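Long-range contacts in [4Fe-4S]-dependent U34-ARNt thiolase (Methanococcus maripaludis, PDB 6SCY), which binds a [4Fe-4S] cluster and probably uses it, together with ATP, to introduce sulfur at uridine 34 of tRNA: residues G58-V64 and L226-K230; A83-N87 and I152-S157; D163-H169 and V203-L209. The contacts are given in a common frame with arbitrary orientation. Residue numbers count along the deposited sequence, not the author numbering.

How the contacts relate
All three contacts belong to the PP-loop domain, whose parallel sheet runs in the order 111-116, 80-87, 51-55, 164-167, 204-206. Contact 1 closes the longest loop in sequence, and contacts 2 and 3 follow one another inside it. Contacts 2 and 3 reach the same sheet with centres about 12 Å apart; helix 141-159 leads into strand 164-167, and Leu153 CD1 packs on Ile167 CD1 at 3.9 Å. Contact 1, at the start of helix 60-75, has its centre about 16 Å from that of contact 3 and 17 Å from that of contact 2; Asp61 CB meets Gly168 O at 3.3 Å. Predicted ATP-binding residues occur in all three, consistent with one shared nucleotide site.

Contact 1 of 3, residues G58-V64 and L226-K230; sequences GGKDSLV and LKYHK. With SO4 (sulfate ion), chain L.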
loop_
_atom_site.group_PDB
_atom_site.type_symbol
_atom_site.label_atom_id
_atom_site.label_comp_id
_atom_site.label_asym_id
_atom_site.label_seq_id
_atom_site.Cartn_x
_atom_site.Cartn_y
_atom_site.Cartn_z
ATOM N N GLY A 58 15.838 21.239 15.015
ATOM C CA GLY A 58 15.183 22.493 15.379
ATOM C C GLY A 58 13.674 22.589 15.229
ATOM O O GLY A 58 13.054 23.493 15.803
ATOM N N GLY A 59 13.082 21.668 14.472
ATOM C CA GLY A 59 11.641 21.635 14.240
ATOM C C GLY A 59 10.862 21.121 15.429
ATOM O O GLY A 59 11.456 20.557 16.354
ATOM N N LYS A 60 9.520 21.310 15.416
ATOM C CA LYS A 60 8.635 20.881 16.510
ATOM C C LYS A 60 8.889 19.436 16.929
ATOM O O LYS A 60 9.135 19.214 18.105
ATOM C CB LYS A 60 7.146 21.142 16.220
ATOM C CG LYS A 60 6.702 20.834 14.797
ATOM C CD LYS A 60 5.389 20.076 14.764
ATOM C CE LYS A 60 4.966 19.758 13.350
ATOM N NZ LYS A 60 5.843 18.732 12.707
ATOM N N ASP A 61 8.950 18.489 15.958
ATOM C CA ASP A 61 9.199 17.049 16.157
ATOM C C ASP A 61 10.433 16.761 17.006
ATOM O O ASP A 61 10.291 16.180 18.079
ATOM C CB ASP A 61 9.289 16.310 14.815
ATOM C CG ASP A 61 8.050 16.414 13.951
ATOM O OD1 ASP A 61 7.029 15.806 14.312
ATOM O OD2 ASP A 61 8.111 17.090 12.899
ATOM N N SER A 62 11.626 17.210 16.554
ATOM C CA SER A 62 12.906 17.014 17.244
ATOM C C SER A 62 12.970 17.615 18.635
ATOM O O SER A 62 13.617 17.026 19.491
ATOM C CB SER A 62 14.072 17.506 16.399
ATOM O OG SER A 62 14.515 16.452 15.560
ATOM N N LEU A 63 12.311 18.767 18.864
ATOM C CA LEU A 63 12.236 19.447 20.164
ATOM C C LEU A 63 11.225 18.770 21.115
ATOM O O LEU A 63 11.516 18.637 22.310
ATOM C CB LEU A 63 11.907 20.933 19.964
ATOM C CG LEU A 63 13.087 21.909 20.012
ATOM C CD1 LEU A 63 14.050 21.711 18.850
ATOM C CD2 LEU A 63 12.597 23.327 19.994
ATOM N N VAL A 64 10.056 18.316 20.574
ATOM C CA VAL A 64 9.001 17.585 21.299
ATOM C C VAL A 64 9.567 16.244 21.761
ATOM O O VAL A 64 9.399 15.889 22.929
ATOM C CB VAL A 64 7.711 17.432 20.458
ATOM C CG1 VAL A 64 6.818 16.316 20.976
ATOM C CG2 VAL A 64 6.940 18.737 20.416
ATOM N N LEU A 226 7.401 25.458 23.407
ATOM C CA LEU A 226 8.706 25.189 22.805
ATOM C C LEU A 226 8.980 26.174 21.675
ATOM O O LEU A 226 8.120 26.389 20.814
ATOM C CB LEU A 226 8.835 23.730 22.301
ATOM C CG LEU A 226 8.651 22.574 23.305
ATOM C CD1 LEU A 226 8.821 21.239 22.619
ATOM C CD2 LEU A 226 9.630 22.658 24.467
ATOM N N LYS A 227 10.167 26.797 21.708
ATOM C CA LYS A 227 10.613 27.768 20.711
ATOM C C LYS A 227 11.289 27.045 19.519
ATOM O O LYS A 227 12.514 27.098 19.358
ATOM C CB LYS A 227 11.543 28.827 21.346
ATOM C CG LYS A 227 10.880 29.705 22.405
ATOM C CD LYS A 227 11.286 29.294 23.820
ATOM C CE LYS A 227 10.671 30.197 24.863
ATOM N NZ LYS A 227 11.113 29.850 26.239
ATOM N N TYR A 228 10.474 26.348 18.700
ATOM C CA TYR A 228 10.944 25.594 17.536
ATOM C C TYR A 228 11.060 26.451 16.281
ATOM O O TYR A 228 10.295 27.405 16.113
ATOM C CB TYR A 228 10.068 24.345 17.275
ATOM C CG TYR A 228 8.633 24.636 16.887
ATOM C CD1 TYR A 228 8.283 24.869 15.557
ATOM C CD2 TYR A 228 7.618 24.627 17.835
ATOM C CE1 TYR A 228 6.971 25.165 15.198
ATOM C CE2 TYR A 228 6.294 24.874 17.480
ATOM C CZ TYR A 228 5.976 25.150 16.158
ATOM O OH TYR A 228 4.676 25.413 15.805
ATOM N N HIS A 229 11.992 26.087 15.386
ATOM C CA HIS A 229 12.219 26.786 14.122
ATOM C C HIS A 229 11.607 26.026 12.947
ATOM O O HIS A 229 11.622 24.793 12.928
ATOM C CB HIS A 229 13.718 27.028 13.894
ATOM C CG HIS A 229 14.017 27.931 12.738
ATOM N ND1 HIS A 229 14.276 27.424 11.478
ATOM C CD2 HIS A 229 14.072 29.281 12.685
ATOM C CE1 HIS A 229 14.488 28.473 10.703
ATOM N NE2 HIS A 229 14.369 29.613 11.384
ATOM N N LYS A 230 11.084 26.782 11.964
ATOM C CA LYS A 230 10.440 26.293 10.736
ATOM C C LYS A 230 11.359 25.376 9.901
ATOM O O LYS A 230 10.911 24.328 9.427
ATOM C CB LYS A 230 9.908 27.477 9.886
ATOM C CG LYS A 230 9.068 28.516 10.656
ATOM C CD LYS A 230 7.715 27.973 11.131
ATOM C CE LYS A 230 7.179 28.728 12.322
ATOM N NZ LYS A 230 5.887 28.162 12.796
HETATM S S SO4 L . 11.682 18.298 12.502
HETATM O O1 SO4 L . 12.206 17.424 13.550
HETATM O O2 SO4 L . 12.654 19.344 12.226
HETATM O O3 SO4 L . 10.416 18.896 12.923
HETATM O O4 SO4 L . 11.459 17.532 11.283
#
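A sulfate ion sits at the start of helix 60-75, on a turn whose geometry depends on glycine. This is the PP-loop, the nucleotide-binding signature of the family: Ser62 N donates to O1 of the sulfate at 3.1 Å, while Gly59 N to its O2 (3.3 Å) and Asp61 N to its O3 (3.4 Å) are weak hydrogen bonds; Ser57 OG is also hydrogen-bonded to the ion. The sulfate probably comes from the crystallisation liquor, but its position is consistent with a phosphate site for ATP, which Asp61 is predicted to bind. Gly58 has phi 90°, where a CB would press on the preceding carbonyl; at Gly59, the N-cap, a CB would fall 2.1 Å from sulfate O3.

Loop 226-230 meets the turn on the side away from the ion. His229 N donates to Gly58 O at 2.8 Å with an N-H...O angle of 159°. A CA-H...O contact runs the other way, from Gly59 CA to His229 O at 3.4 Å. Further along the helix, Leu226 CD1 packs against Leu63 CB (4.1 Å) and Val64 CG2 (3.8 Å), with Leu220 and Ala221 of helix 214-223 also touching Val64. Tyr228 receives a CH-pi contact over one ring face: Lys60 CB stands 3.8 Å from the ring centroid, 8° off its normal.

Contact 2 of 3, residues A83-N87 and I152-S157; sequences AIMVN and ILNRVS
Strand 83-87 is extended throughout, with phi from -79° to -117° and psi from 104° to 132°, and helix 152-157 runs obliquely antiparallel over it. The two axes come within 9.9 Å, their N-to-C directions 141° apart, and the nearest CA atoms are those of Ile84 and Leu153 at 7.4 Å; 240 Å² is buried between the segments. Strand alternation sends Ile84 and Val86 toward the helix and Met85 away, onto Ile98 and Ala101 of helix 95-108.

Two protruding strand side chains thus bound a hollow, and Leu153 fills it. Its CA-to-CB bond points sideways, but the m,t rotamer (chi1 -84°, chi2 -170°) carries CD2 in between them, 3.8 Å from Ile84 CB and 3.9 Å from Val86 CG2. Helices on both faces of a parallel sheet are the layering of the alpha/beta/alpha sandwich of the PP-loop ATPases; here helix 141-159 covers the sheet opposite helix 95-108. Leu153 also touches Leu165 and Ile167 of strand 164-167, its CD1 lying 3.9 Å from Ile167 CD1.

The complementary bump comes from the strand. Ile84, with chi1 -41° and chi2 141°, extends CD1 toward the next helical turn, 3.5 Å from Val156 CG2 (chi1 -72°) and 3.9 Å from Ser157 OG. Ser157 OG donates to Leu153 O at 2.7 Å, so the polar group is satisfied within its own helix where it borders the apolar patch. At the opposite end, Ile152 CG2 meets Val86 CG1 at 4.1 Å, while the m,m rotamer turns Ile152 CD1 away from the strand.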
loop_
_atom_site.group_PDB
_atom_site.type_symbol
_atom_site.label_atom_id
_atom_site.label_comp_id
_atom_site.label_asym_id
_atom_site.label_seq_id
_atom_site.Cartn_x
_atom_site.Cartn_y
_atom_site.Cartn_z
ATOM N N ALA A 83 22.494 15.257 22.121
ATOM C CA ALA A 83 21.803 15.765 20.932
ATOM C C ALA A 83 22.798 16.053 19.829
ATOM O O ALA A 83 23.828 16.668 20.086
ATOM C CB ALA A 83 21.021 17.022 21.268
ATOM N N ILE A 84 22.511 15.590 18.613
ATOM C CA ILE A 84 23.387 15.808 17.460
ATOM C C ILE A 84 22.679 16.627 16.394
ATOM O O ILE A 84 21.634 16.207 15.881
ATOM C CB ILE A 84 23.986 14.509 16.846
ATOM C CG1 ILE A 84 24.436 13.484 17.907
ATOM C CG2 ILE A 84 25.123 14.853 15.878
ATOM C CD1 ILE A 84 24.120 12.048 17.520
ATOM N N MET A 85 23.281 17.777 16.040
ATOM C CA MET A 85 22.784 18.664 14.990
ATOM C C MET A 85 23.726 18.548 13.793
ATOM O O MET A 85 24.938 18.712 13.954
ATOM C CB MET A 85 22.714 20.117 15.479
ATOM C CG MET A 85 21.683 20.352 16.553
ATOM S SD MET A 85 22.383 20.058 18.186
ATOM C CE MET A 85 21.366 21.103 19.150
ATOM N N VAL A 86 23.183 18.246 12.602
ATOM C CA VAL A 86 24.007 18.077 11.404
ATOM C C VAL A 86 23.794 19.226 10.413
ATOM O O VAL A 86 22.771 19.258 9.736
ATOM C CB VAL A 86 23.843 16.677 10.740
ATOM C CG1 VAL A 86 24.910 16.444 9.683
ATOM C CG2 VAL A 86 23.874 15.553 11.770
ATOM N N ASN A 87 24.741 20.175 10.333
ATOM C CA ASN A 87 24.636 21.270 9.366
ATOM C C ASN A 87 25.071 20.733 8.012
ATOM O O ASN A 87 26.258 20.467 7.795
ATOM C CB ASN A 87 25.468 22.497 9.771
ATOM C CG ASN A 87 25.619 23.541 8.682
ATOM O OD1 ASN A 87 24.686 23.858 7.929
ATOM N ND2 ASN A 87 26.813 24.097 8.577
ATOM N N ILE A 152 26.288 9.821 8.886
ATOM C CA ILE A 152 26.972 10.781 9.769
ATOM C C ILE A 152 26.472 10.546 11.193
ATOM O O ILE A 152 27.292 10.381 12.103
ATOM C CB ILE A 152 26.780 12.264 9.322
ATOM C CG1 ILE A 152 27.283 12.545 7.875
ATOM C CG2 ILE A 152 27.383 13.256 10.311
ATOM C CD1 ILE A 152 28.584 11.864 7.378
ATOM N N LEU A 153 25.119 10.486 11.367
ATOM C CA LEU A 153 24.453 10.240 12.649
ATOM C C LEU A 153 24.837 8.908 13.262
ATOM O O LEU A 153 24.910 8.808 14.484
ATOM C CB LEU A 153 22.929 10.350 12.553
ATOM C CG LEU A 153 22.303 11.737 12.670
ATOM C CD1 LEU A 153 20.795 11.621 12.794
ATOM C CD2 LEU A 153 22.828 12.495 13.878
ATOM N N ASN A 154 25.079 7.887 12.422
ATOM C CA ASN A 154 25.488 6.556 12.863
ATOM C C ASN A 154 26.928 6.601 13.344
ATOM O O ASN A 154 27.251 5.977 14.351
ATOM C CB ASN A 154 25.300 5.528 11.735
ATOM C CG ASN A 154 25.801 4.135 12.038
ATOM O OD1 ASN A 154 25.274 3.410 12.888
ATOM N ND2 ASN A 154 26.832 3.732 11.326
ATOM N N ARG A 155 27.784 7.361 12.640
ATOM C CA ARG A 155 29.194 7.477 12.981
ATOM C C ARG A 155 29.445 8.404 14.173
ATOM O O ARG A 155 30.478 8.250 14.829
ATOM C CB ARG A 155 30.049 7.853 11.763
ATOM C CG ARG A 155 30.794 6.650 11.176
ATOM C CD ARG A 155 31.676 7.029 9.993
ATOM N NE ARG A 155 32.579 5.944 9.596
ATOM C CZ ARG A 155 33.806 5.765 10.084
ATOM N NH1 ARG A 155 34.290 6.589 11.007
ATOM N NH2 ARG A 155 34.555 4.757 9.657
ATOM N N VAL A 156 28.518 9.341 14.473
ATOM C CA VAL A 156 28.649 10.208 15.654
ATOM C C VAL A 156 28.178 9.458 16.899
ATOM O O VAL A 156 28.750 9.642 17.973
ATOM C CB VAL A 156 28.027 11.621 15.519
ATOM C CG1 VAL A 156 28.859 12.483 14.593
ATOM C CG2 VAL A 156 26.593 11.577 15.043
ATOM N N SER A 157 27.157 8.580 16.737
ATOM C CA SER A 157 26.592 7.742 17.801
ATOM C C SER A 157 27.578 6.644 18.215
ATOM O O SER A 157 27.681 6.338 19.404
ATOM C CB SER A 157 25.257 7.143 17.374
ATOM O OG SER A 157 24.344 8.172 17.032
#

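Contact 3 of 3, residues D163-H169 and V203-L209; sequences DFLAIGH and VKRIKPL. With SO4 (sulfate ion), chain B.
Backbone hydrogen bonds fix the register of two parallel strands, 164-167 and 204-206, whose axes approach to 4.5 Å at 31°. Leu165 N donates to Lys204 O, Ile206 N to Leu165 O, and Ile167 N to Ile206 O, each at 2.8 Å. Leu165 therefore pairs with Arg205 (CA-CA 4.8 Å) and Ala166 with Ile206 (4.7 Å). The paired residues are extended (phi/psi -117/106 at Leu165, -108/144 at Ile206). CA-H...O contacts reinforce the pairing, such as Ala166 CA to Ile206 O at 3.2 Å.

The connection, through helices 171-184 and 188-192, makes a beta-alpha-beta crossover in the PP-loop sheet, with 204-206 as its outermost strand within the chain.

Apolar packing fills one face: Phe164 (chi1 -59°) sets CD1 3.7 Å from Ile206 CG2, and Ala166 CB lies 3.9 Å from Ile206 CD1. Val52 of strand 51-55 adjoins all three.

On the face of Leu165 and Arg205, Leu165 CD2 lies 3.8 Å from Arg205 CG, and Ile167 CG1 sits over the guanidinium, 3.5 Å from Arg205 NH1. His169 follows the inverse gamma turn at Gly168, a predicted ATP-binding residue; its NE2 (3.2 Å) and Arg205 NH1 (3.5 Å) make weak hydrogen bonds to sulfate O3.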
loop_
_atom_site.group_PDB
_atom_site.type_symbol
_atom_site.label_atom_id
_atom_site.label_comp_id
_atom_site.label_asym_id
_atom_site.label_seq_id
_atom_site.Cartn_x
_atom_site.Cartn_y
_atom_site.Cartn_z
ATOM N N ASP A 163 23.754 3.765 22.786
ATOM C CA ASP A 163 22.993 2.529 22.656
ATOM C C ASP A 163 21.889 2.653 21.596
ATOM O O ASP A 163 21.597 1.683 20.891
ATOM C CB ASP A 163 22.430 2.109 24.025
ATOM C CG ASP A 163 23.524 1.769 25.012
ATOM O OD1 ASP A 163 24.234 0.764 24.785
ATOM O OD2 ASP A 163 23.679 2.511 26.004
ATOM N N PHE A 164 21.289 3.850 21.480
ATOM C CA PHE A 164 20.218 4.122 20.527
ATOM C C PHE A 164 20.365 5.493 19.873
ATOM O O PHE A 164 20.956 6.408 20.459
ATOM C CB PHE A 164 18.847 4.013 21.208
ATOM C CG PHE A 164 18.544 2.671 21.823
ATOM C CD1 PHE A 164 18.159 1.596 21.031
ATOM C CD2 PHE A 164 18.629 2.485 23.197
ATOM C CE1 PHE A 164 17.874 0.353 21.601
ATOM C CE2 PHE A 164 18.340 1.243 23.768
ATOM C CZ PHE A 164 17.964 0.186 22.965
ATOM N N LEU A 165 19.821 5.626 18.654
ATOM C CA LEU A 165 19.788 6.877 17.905
ATOM C C LEU A 165 18.304 7.236 17.733
ATOM O O LEU A 165 17.589 6.566 16.990
ATOM C CB LEU A 165 20.525 6.740 16.553
ATOM C CG LEU A 165 20.409 7.890 15.539
ATOM C CD1 LEU A 165 21.239 9.096 15.943
ATOM C CD2 LEU A 165 20.843 7.433 14.168
ATOM N N ALA A 166 17.835 8.247 18.483
ATOM C CA ALA A 166 16.447 8.690 18.442
ATOM C C ALA A 166 16.201 9.670 17.293
ATOM O O ALA A 166 16.932 10.648 17.153
ATOM C CB ALA A 166 16.052 9.298 19.773
ATOM N N ILE A 167 15.199 9.371 16.441
ATOM C CA ILE A 167 14.801 10.174 15.275
ATOM C C ILE A 167 13.352 10.643 15.468
ATOM O O ILE A 167 12.493 9.850 15.849
ATOM C CB ILE A 167 15.022 9.416 13.917
ATOM C CG1 ILE A 167 16.383 8.678 13.840
ATOM C CG2 ILE A 167 14.831 10.333 12.711
ATOM C CD1 ILE A 167 17.618 9.535 13.772
ATOM N N GLY A 168 13.110 11.928 15.217
ATOM C CA GLY A 168 11.809 12.568 15.389
ATOM C C GLY A 168 10.782 12.350 14.291
ATOM O O GLY A 168 10.159 13.314 13.831
ATOM N N HIS A 169 10.571 11.085 13.878
ATOM C CA HIS A 169 9.575 10.769 12.852
ATOM C C HIS A 169 8.243 10.589 13.537
ATOM O O HIS A 169 8.169 9.862 14.536
ATOM C CB HIS A 169 9.945 9.498 12.061
ATOM C CG HIS A 169 11.135 9.636 11.157
ATOM N ND1 HIS A 169 11.968 8.561 10.896
ATOM C CD2 HIS A 169 11.579 10.707 10.461
ATOM C CE1 HIS A 169 12.884 9.012 10.060
ATOM N NE2 HIS A 169 12.695 10.299 9.775
ATOM N N VAL A 203 24.200 1.458 15.290
ATOM C CA VAL A 203 23.426 1.901 16.456
ATOM C C VAL A 203 21.949 1.845 16.049
ATOM O O VAL A 203 21.607 2.268 14.943
ATOM C CB VAL A 203 23.865 3.315 16.942
ATOM C CG1 VAL A 203 23.068 3.770 18.158
ATOM C CG2 VAL A 203 25.357 3.351 17.255
ATOM N N LYS A 204 21.089 1.302 16.928
ATOM C CA LYS A 204 19.658 1.120 16.675
ATOM C C LYS A 204 18.894 2.435 16.567
ATOM O O LYS A 204 18.934 3.256 17.486
ATOM C CB LYS A 204 19.030 0.207 17.744
ATOM C CG LYS A 204 17.906 -0.680 17.220
ATOM C CD LYS A 204 16.517 -0.139 17.531
ATOM C CE LYS A 204 15.456 -1.150 17.174
ATOM N NZ LYS A 204 14.115 -0.735 17.665
ATOM N N ARG A 205 18.202 2.622 15.433
ATOM C CA ARG A 205 17.386 3.799 15.152
ATOM C C ARG A 205 16.018 3.658 15.820
ATOM O O ARG A 205 15.233 2.784 15.445
ATOM C CB ARG A 205 17.224 3.994 13.637
ATOM C CG ARG A 205 18.035 5.140 13.057
ATOM C CD ARG A 205 17.876 5.210 11.549
ATOM N NE ARG A 205 18.546 6.380 10.985
ATOM C CZ ARG A 205 17.919 7.462 10.538
ATOM N NH1 ARG A 205 16.595 7.524 10.555
ATOM N NH2 ARG A 205 18.611 8.475 10.044
ATOM N N ILE A 206 15.753 4.486 16.837
ATOM C CA ILE A 206 14.479 4.499 17.567
ATOM C C ILE A 206 13.689 5.759 17.193
ATOM O O ILE A 206 14.293 6.801 16.948
ATOM C CB ILE A 206 14.626 4.301 19.112
ATOM C CG1 ILE A 206 15.616 5.311 19.749
ATOM C CG2 ILE A 206 15.024 2.866 19.434
ATOM C CD1 ILE A 206 15.347 5.714 21.201
ATOM N N LYS A 207 12.354 5.658 17.096
ATOM C CA LYS A 207 11.484 6.792 16.765
ATOM C C LYS A 207 10.445 6.934 17.876
ATOM O O LYS A 207 9.430 6.231 17.853
ATOM C CB LYS A 207 10.812 6.620 15.391
ATOM C CG LYS A 207 11.756 6.800 14.219
ATOM C CD LYS A 207 11.479 5.778 13.131
ATOM C CE LYS A 207 12.725 5.431 12.356
ATOM N NZ LYS A 207 13.723 4.697 13.188
ATOM N N PRO A 208 10.697 7.778 18.902
ATOM C CA PRO A 208 9.719 7.901 19.991
ATOM C C PRO A 208 8.371 8.445 19.531
ATOM O O PRO A 208 7.349 8.001 20.029
ATOM C CB PRO A 208 10.413 8.833 20.994
ATOM C CG PRO A 208 11.867 8.819 20.614
ATOM C CD PRO A 208 11.860 8.658 19.131
ATOM N N LEU A 209 8.367 9.350 18.546
ATOM C CA LEU A 209 7.149 9.987 18.036
ATOM C C LEU A 209 6.390 9.182 16.959
ATOM O O LEU A 209 5.361 9.653 16.470
ATOM C CB LEU A 209 7.470 11.413 17.523
ATOM C CG LEU A 209 8.029 12.439 18.543
ATOM C CD1 LEU A 209 8.366 13.722 17.870
ATOM C CD2 LEU A 209 7.029 12.758 19.613
HETATM S S SO4 B . 16.443 11.651 8.761
HETATM O O1 SO4 B . 17.008 11.909 10.085
HETATM O O2 SO4 B . 15.535 12.738 8.390
HETATM O O3 SO4 B . 15.708 10.388 8.776
HETATM O O4 SO4 B . 17.528 11.564 7.786
#